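Local coordinates for protein mitochondrial edited mRNA stability factor 1 (Trypanosoma brucei, PDB 6NL1) that takes part in the processing and stabilisation of mitochondrial mRNAs, probably acting as a Nudix-type hydrolase on their 5' ends, at residues M219-N224 against D327-A332; E304-Q307 against Q312-R315. All blocks are in the same frame, centred on the assembly; numbering follows the deposited sequence.

Overall arrangement
Both contacts lie in the Nudix domain and both touch strand 216-223. Contact 1 spans a long gap, from Arg221 on that strand to the start of helix 328-336. Contact 2 is local and joins two pieces of the loop after strand 290-296. Their centres are about 13 Å apart. Segment 312-315 runs along segment 219-224, where Ile223 N to Gln312 O (2.7 Å) and Met314 N to Arg221 O (2.9 Å) are probable hydrogen bonds. Each contact is partly buried, with one buried residue among those that touch: Arg221 in contact 1, Tyr313 in contact 2. Contact 1 is mainly ionic, whereas contact 2 is apolar.

Contact 1 (M219-N224 against D327-A332); sequences MLRRIN and DPIDRA
Arg221 starts with CG anti to its carbonyl carbon (chi1 -64°), runs on extended, then bends at chi3 (72°) to set its guanidinium against Asp330. Asp330 CG is likewise anti to its carbonyl carbon, which brings the carboxylate back toward Arg221 although CB points away. The contact is a strand-to-helix salt bridge within the Nudix domain, joining strand 216-223 to the first turn of helix 328-336. The backbones stay well apart, with Arg221 CA 10.1 Å from Asp330 CA, so the long arginine does the reaching.

The grip is end-on and falls on a single oxygen. Arg221 NH1 lies 2.9 Å from Asp330 OD1, and Arg221 NH2 lies 3.0 Å from Asp330 OD1. Both bonds are bent, and the guanidinium and carboxylate planes are 39° apart. OD1 lies near the guanidinium plane, and NH1 meets its anti lone pair. The other carboxylate oxygen, Asp330 OD2, bonds to Ser325 OG, so both ends of the carboxylate are tied down.

Ile329 covers one face of the guanidinium, its CG2 4.1 Å from Arg221 CZ. Trp333, one turn further along the helix, adds a cation-pi contact with Arg221. The buried charge thus has an anionic partner and apolar or aromatic neighbours. Asp327 is the N-cap of the helix and helps fix the turn that carries Asp330: Asp327 OD1 accepts from Asp330 N at 2.9 Å, through its anti lone pair.

Contact 2 (E304-Q307 against Q312-R315); sequences EGPQ and QYMR
Pro306 sets the CB-CG edge of its ring over one face of the Tyr313 ring, the tightly packed part of the contact. Pro306 CG and CB are 3.6 and 3.8 Å from Tyr313 CD1. Pro306 CG stands 4.0 Å from the centroid of the Tyr313 ring and 29° off the ring normal, a CH-pi contact. With CG anti to the carbonyl carbon (chi1 -60°), Tyr313 lies beside the proline; chi2 near perpendicular turns a face to it. Its hydroxyl bonds to Glu261, which anchors the far end of the ring.

The looser side is at Arg315, partly exposed, with Arg315 CD no nearer than 4.4 Å to Pro306 CD. Gln307 NE2 donates to Gly305 O at 2.8 Å in a nearly straight bond of 168°.

This is loop packing in the Nudix domain. The Tyr313 side chain lies about 9 Å from that of Arg202, a GDP-binding residue in another structure of this protein. The contact sits between a helix end and a strand. Gly305 and Gln307 bond through their backbones to Thr262 and Glu260 at the end of helix 250-262. On the other side, Gln312 and Met314 bond to strand 216-223, where Leu220 touches both Pro306 and Tyr313.

Contact 1 (M219-N224 against D327-A332)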
loop_
_atom_site.group_PDB
_atom_site.type_symbol
_atom_site.label_atom_id
_atom_site.label_comp_id
_atom_site.label_asym_id
_atom_site.label_seq_id
_atom_site.Cartn_x
_atom_site.Cartn_y
_atom_site.Cartn_z
ATOM N N MET A 219 15.135 -3.503 -5.778
ATOM C CA MET A 219 14.052 -4.118 -5.025
ATOM C C MET A 219 14.363 -4.273 -3.531
ATOM O O MET A 219 15.525 -4.378 -3.141
ATOM C CB MET A 219 13.716 -5.478 -5.636
ATOM C CG MET A 219 13.375 -5.373 -7.122
ATOM S SD MET A 219 12.409 -6.757 -7.702
ATOM C CE MET A 219 13.302 -8.116 -6.988
ATOM N N LEU A 220 13.311 -4.283 -2.712
ATOM C CA LEU A 220 13.423 -4.500 -1.274
ATOM C C LEU A 220 12.460 -5.605 -0.880
ATOM O O LEU A 220 11.569 -5.959 -1.647
ATOM C CB LEU A 220 13.016 -3.248 -0.485
ATOM C CG LEU A 220 13.746 -1.921 -0.669
ATOM C CD1 LEU A 220 12.991 -1.050 -1.655
ATOM C CD2 LEU A 220 13.887 -1.206 0.683
ATOM N N ARG A 221 12.623 -6.129 0.330
ATOM C CA ARG A 221 11.673 -7.090 0.872
ATOM C C ARG A 221 11.137 -6.581 2.202
ATOM O O ARG A 221 11.862 -6.511 3.187
ATOM C CB ARG A 221 12.330 -8.461 1.025
ATOM C CG ARG A 221 12.761 -9.065 -0.327
ATOM C CD ARG A 221 13.298 -10.472 -0.167
ATOM N NE ARG A 221 12.241 -11.440 0.128
ATOM C CZ ARG A 221 12.489 -12.670 0.569
ATOM N NH1 ARG A 221 13.745 -13.065 0.753
ATOM N NH2 ARG A 221 11.496 -13.504 0.820
ATOM N N ARG A 222 9.866 -6.204 2.209
ATOM C CA ARG A 222 9.246 -5.628 3.384
ATOM C C ARG A 222 8.604 -6.721 4.229
ATOM O O ARG A 222 7.851 -7.556 3.725
ATOM C CB ARG A 222 8.188 -4.602 2.971
ATOM C CG ARG A 222 7.541 -3.832 4.136
ATOM C CD ARG A 222 6.317 -3.063 3.642
ATOM N NE ARG A 222 5.326 -3.980 3.074
ATOM C CZ ARG A 222 4.488 -3.680 2.083
ATOM N NH1 ARG A 222 4.501 -2.473 1.521
ATOM N NH2 ARG A 222 3.634 -4.596 1.645
ATOM N N ILE A 223 8.894 -6.700 5.519
ATOM C CA ILE A 223 8.315 -7.653 6.452
ATOM C C ILE A 223 6.986 -7.081 6.902
ATOM O O ILE A 223 6.926 -5.969 7.412
ATOM C CB ILE A 223 9.246 -7.865 7.652
ATOM C CG1 ILE A 223 10.617 -8.346 7.159
ATOM C CG2 ILE A 223 8.616 -8.833 8.689
ATOM C CD1 ILE A 223 11.707 -8.351 8.244
ATOM N N ASN A 224 5.914 -7.827 6.682
ATOM C CA ASN A 224 4.584 -7.321 6.981
ATOM C C ASN A 224 4.128 -7.699 8.395
ATOM O O ASN A 224 4.650 -8.633 8.989
ATOM C CB ASN A 224 3.605 -7.788 5.905
ATOM C CG ASN A 224 3.989 -7.278 4.520
ATOM O OD1 ASN A 224 4.132 -6.076 4.325
ATOM N ND2 ASN A 224 4.181 -8.194 3.558
ATOM N N ASP A 327 12.976 -21.790 -0.793
ATOM C CA ASP A 327 12.300 -20.786 -1.613
ATOM C C ASP A 327 13.284 -20.109 -2.589
ATOM O O ASP A 327 14.285 -19.528 -2.162
ATOM C CB ASP A 327 11.628 -19.758 -0.694
ATOM C CG ASP A 327 10.941 -18.638 -1.457
ATOM O OD1 ASP A 327 11.619 -17.661 -1.829
ATOM O OD2 ASP A 327 9.715 -18.719 -1.662
ATOM N N PRO A 328 13.003 -20.186 -3.903
ATOM C CA PRO A 328 13.915 -19.644 -4.928
ATOM C C PRO A 328 14.212 -18.145 -4.738
ATOM O O PRO A 328 15.343 -17.705 -4.956
ATOM C CB PRO A 328 13.158 -19.880 -6.256
ATOM C CG PRO A 328 12.187 -20.982 -5.956
ATOM C CD PRO A 328 11.808 -20.823 -4.494
ATOM N N ILE A 329 13.207 -17.367 -4.349
ATOM C CA ILE A 329 13.432 -15.946 -4.083
ATOM C C ILE A 329 14.386 -15.719 -2.902
ATOM O O ILE A 329 15.257 -14.849 -2.968
ATOM C CB ILE A 329 12.100 -15.184 -3.882
ATOM C CG1 ILE A 329 11.348 -15.113 -5.216
ATOM C CG2 ILE A 329 12.361 -13.769 -3.346
ATOM C CD1 ILE A 329 9.871 -14.816 -5.075
ATOM N N ASP A 330 14.246 -16.508 -1.836
ATOM C CA ASP A 330 15.187 -16.398 -0.714
ATOM C C ASP A 330 16.627 -16.603 -1.192
ATOM O O ASP A 330 17.515 -15.839 -0.832
ATOM C CB ASP A 330 14.880 -17.404 0.404
ATOM C CG ASP A 330 13.651 -17.031 1.233
ATOM O OD1 ASP A 330 13.248 -15.844 1.274
ATOM O OD2 ASP A 330 13.091 -17.949 1.867
ATOM N N ARG A 331 16.854 -17.628 -2.012
ATOM C CA ARG A 331 18.208 -17.946 -2.480
ATOM C C ARG A 331 18.766 -16.883 -3.424
ATOM O O ARG A 331 19.950 -16.537 -3.357
ATOM C CB ARG A 331 18.259 -19.336 -3.130
ATOM C CG ARG A 331 17.689 -20.444 -2.235
ATOM C CD ARG A 331 18.032 -21.850 -2.736
ATOM N NE ARG A 331 17.507 -22.118 -4.073
ATOM C CZ ARG A 331 16.303 -22.628 -4.330
ATOM N NH1 ARG A 331 15.472 -22.937 -3.340
ATOM N NH2 ARG A 331 15.930 -22.837 -5.587
ATOM N N ALA A 332 17.914 -16.363 -4.298
ATOM C CA ALA A 332 18.320 -15.270 -5.175
ATOM C C ALA A 332 18.639 -14.037 -4.319
ATOM O O ALA A 332 19.583 -13.305 -4.591
ATOM C CB ALA A 332 17.219 -14.957 -6.180
#

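Contact 2 (E304-Q307 against Q312-R315)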
loop_
_atom_site.group_PDB
_atom_site.type_symbol
_atom_site.label_atom_id
_atom_site.label_comp_id
_atom_site.label_asym_id
_atom_site.label_seq_id
_atom_site.Cartn_x
_atom_site.Cartn_y
_atom_site.Cartn_z
ATOM N N GLU A 304 21.585 3.492 0.308
ATOM C CA GLU A 304 21.711 3.392 1.755
ATOM C C GLU A 304 20.707 2.427 2.378
ATOM O O GLU A 304 21.010 1.777 3.370
ATOM C CB GLU A 304 21.611 4.771 2.399
ATOM C CG GLU A 304 22.741 5.695 1.974
ATOM C CD GLU A 304 22.867 6.902 2.865
ATOM O OE1 GLU A 304 23.843 6.957 3.644
ATOM O OE2 GLU A 304 21.994 7.794 2.788
ATOM N N GLY A 305 19.522 2.317 1.784
ATOM C CA GLY A 305 18.475 1.502 2.368
ATOM C C GLY A 305 17.479 2.363 3.124
ATOM O O GLY A 305 17.555 3.588 3.080
ATOM N N PRO A 306 16.535 1.724 3.823
ATOM C CA PRO A 306 15.426 2.402 4.502
ATOM C C PRO A 306 15.893 3.447 5.512
ATOM O O PRO A 306 16.787 3.191 6.310
ATOM C CB PRO A 306 14.694 1.253 5.208
ATOM C CG PRO A 306 14.990 0.066 4.373
ATOM C CD PRO A 306 16.406 0.258 3.895
ATOM N N GLN A 307 15.273 4.619 5.452
ATOM C CA GLN A 307 15.570 5.722 6.343
ATOM C C GLN A 307 14.462 5.817 7.376
ATOM O O GLN A 307 14.621 6.426 8.425
ATOM C CB GLN A 307 15.638 7.023 5.543
ATOM C CG GLN A 307 16.641 6.961 4.412
ATOM C CD GLN A 307 18.044 6.769 4.937
ATOM O OE1 GLN A 307 18.536 7.596 5.696
ATOM N NE2 GLN A 307 18.685 5.666 4.566
ATOM N N GLN A 312 11.350 -2.819 9.602
ATOM C CA GLN A 312 10.279 -3.453 8.852
ATOM C C GLN A 312 10.749 -4.049 7.523
ATOM O O GLN A 312 9.930 -4.489 6.728
ATOM C CB GLN A 312 9.147 -2.453 8.610
ATOM C CG GLN A 312 8.368 -2.120 9.888
ATOM C CD GLN A 312 7.209 -1.169 9.644
ATOM O OE1 GLN A 312 6.654 -1.106 8.539
ATOM N NE2 GLN A 312 6.843 -0.414 10.678
ATOM N N TYR A 313 12.060 -4.067 7.281
ATOM C CA TYR A 313 12.589 -4.599 6.022
ATOM C C TYR A 313 13.625 -5.673 6.310
ATOM O O TYR A 313 14.314 -5.596 7.315
ATOM C CB TYR A 313 13.212 -3.477 5.177
ATOM C CG TYR A 313 12.224 -2.407 4.815
ATOM C CD1 TYR A 313 11.978 -1.354 5.684
ATOM C CD2 TYR A 313 11.515 -2.456 3.615
ATOM C CE1 TYR A 313 11.062 -0.371 5.376
ATOM C CE2 TYR A 313 10.583 -1.467 3.297
ATOM C CZ TYR A 313 10.364 -0.429 4.193
ATOM O OH TYR A 313 9.460 0.564 3.910
ATOM N N MET A 314 13.746 -6.669 5.434
ATOM C CA MET A 314 14.799 -7.667 5.617
ATOM C C MET A 314 16.149 -6.995 5.528
ATOM O O MET A 314 16.439 -6.288 4.559
ATOM C CB MET A 314 14.731 -8.776 4.571
ATOM C CG MET A 314 13.599 -9.739 4.737
ATOM S SD MET A 314 13.742 -11.119 3.562
ATOM C CE MET A 314 15.133 -12.025 4.266
ATOM N N ARG A 315 16.977 -7.221 6.541
ATOM C CA ARG A 315 18.324 -6.660 6.588
ATOM C C ARG A 315 19.172 -7.568 7.459
ATOM O O ARG A 315 18.639 -8.253 8.326
ATOM C CB ARG A 315 18.297 -5.238 7.175
ATOM C CG ARG A 315 17.653 -4.195 6.252
ATOM C CD ARG A 315 17.564 -2.806 6.895
ATOM N NE ARG A 315 18.878 -2.304 7.309
ATOM C CZ ARG A 315 19.372 -2.429 8.540
ATOM N NH1 ARG A 315 18.660 -3.032 9.484
ATOM N NH2 ARG A 315 20.573 -1.946 8.827
#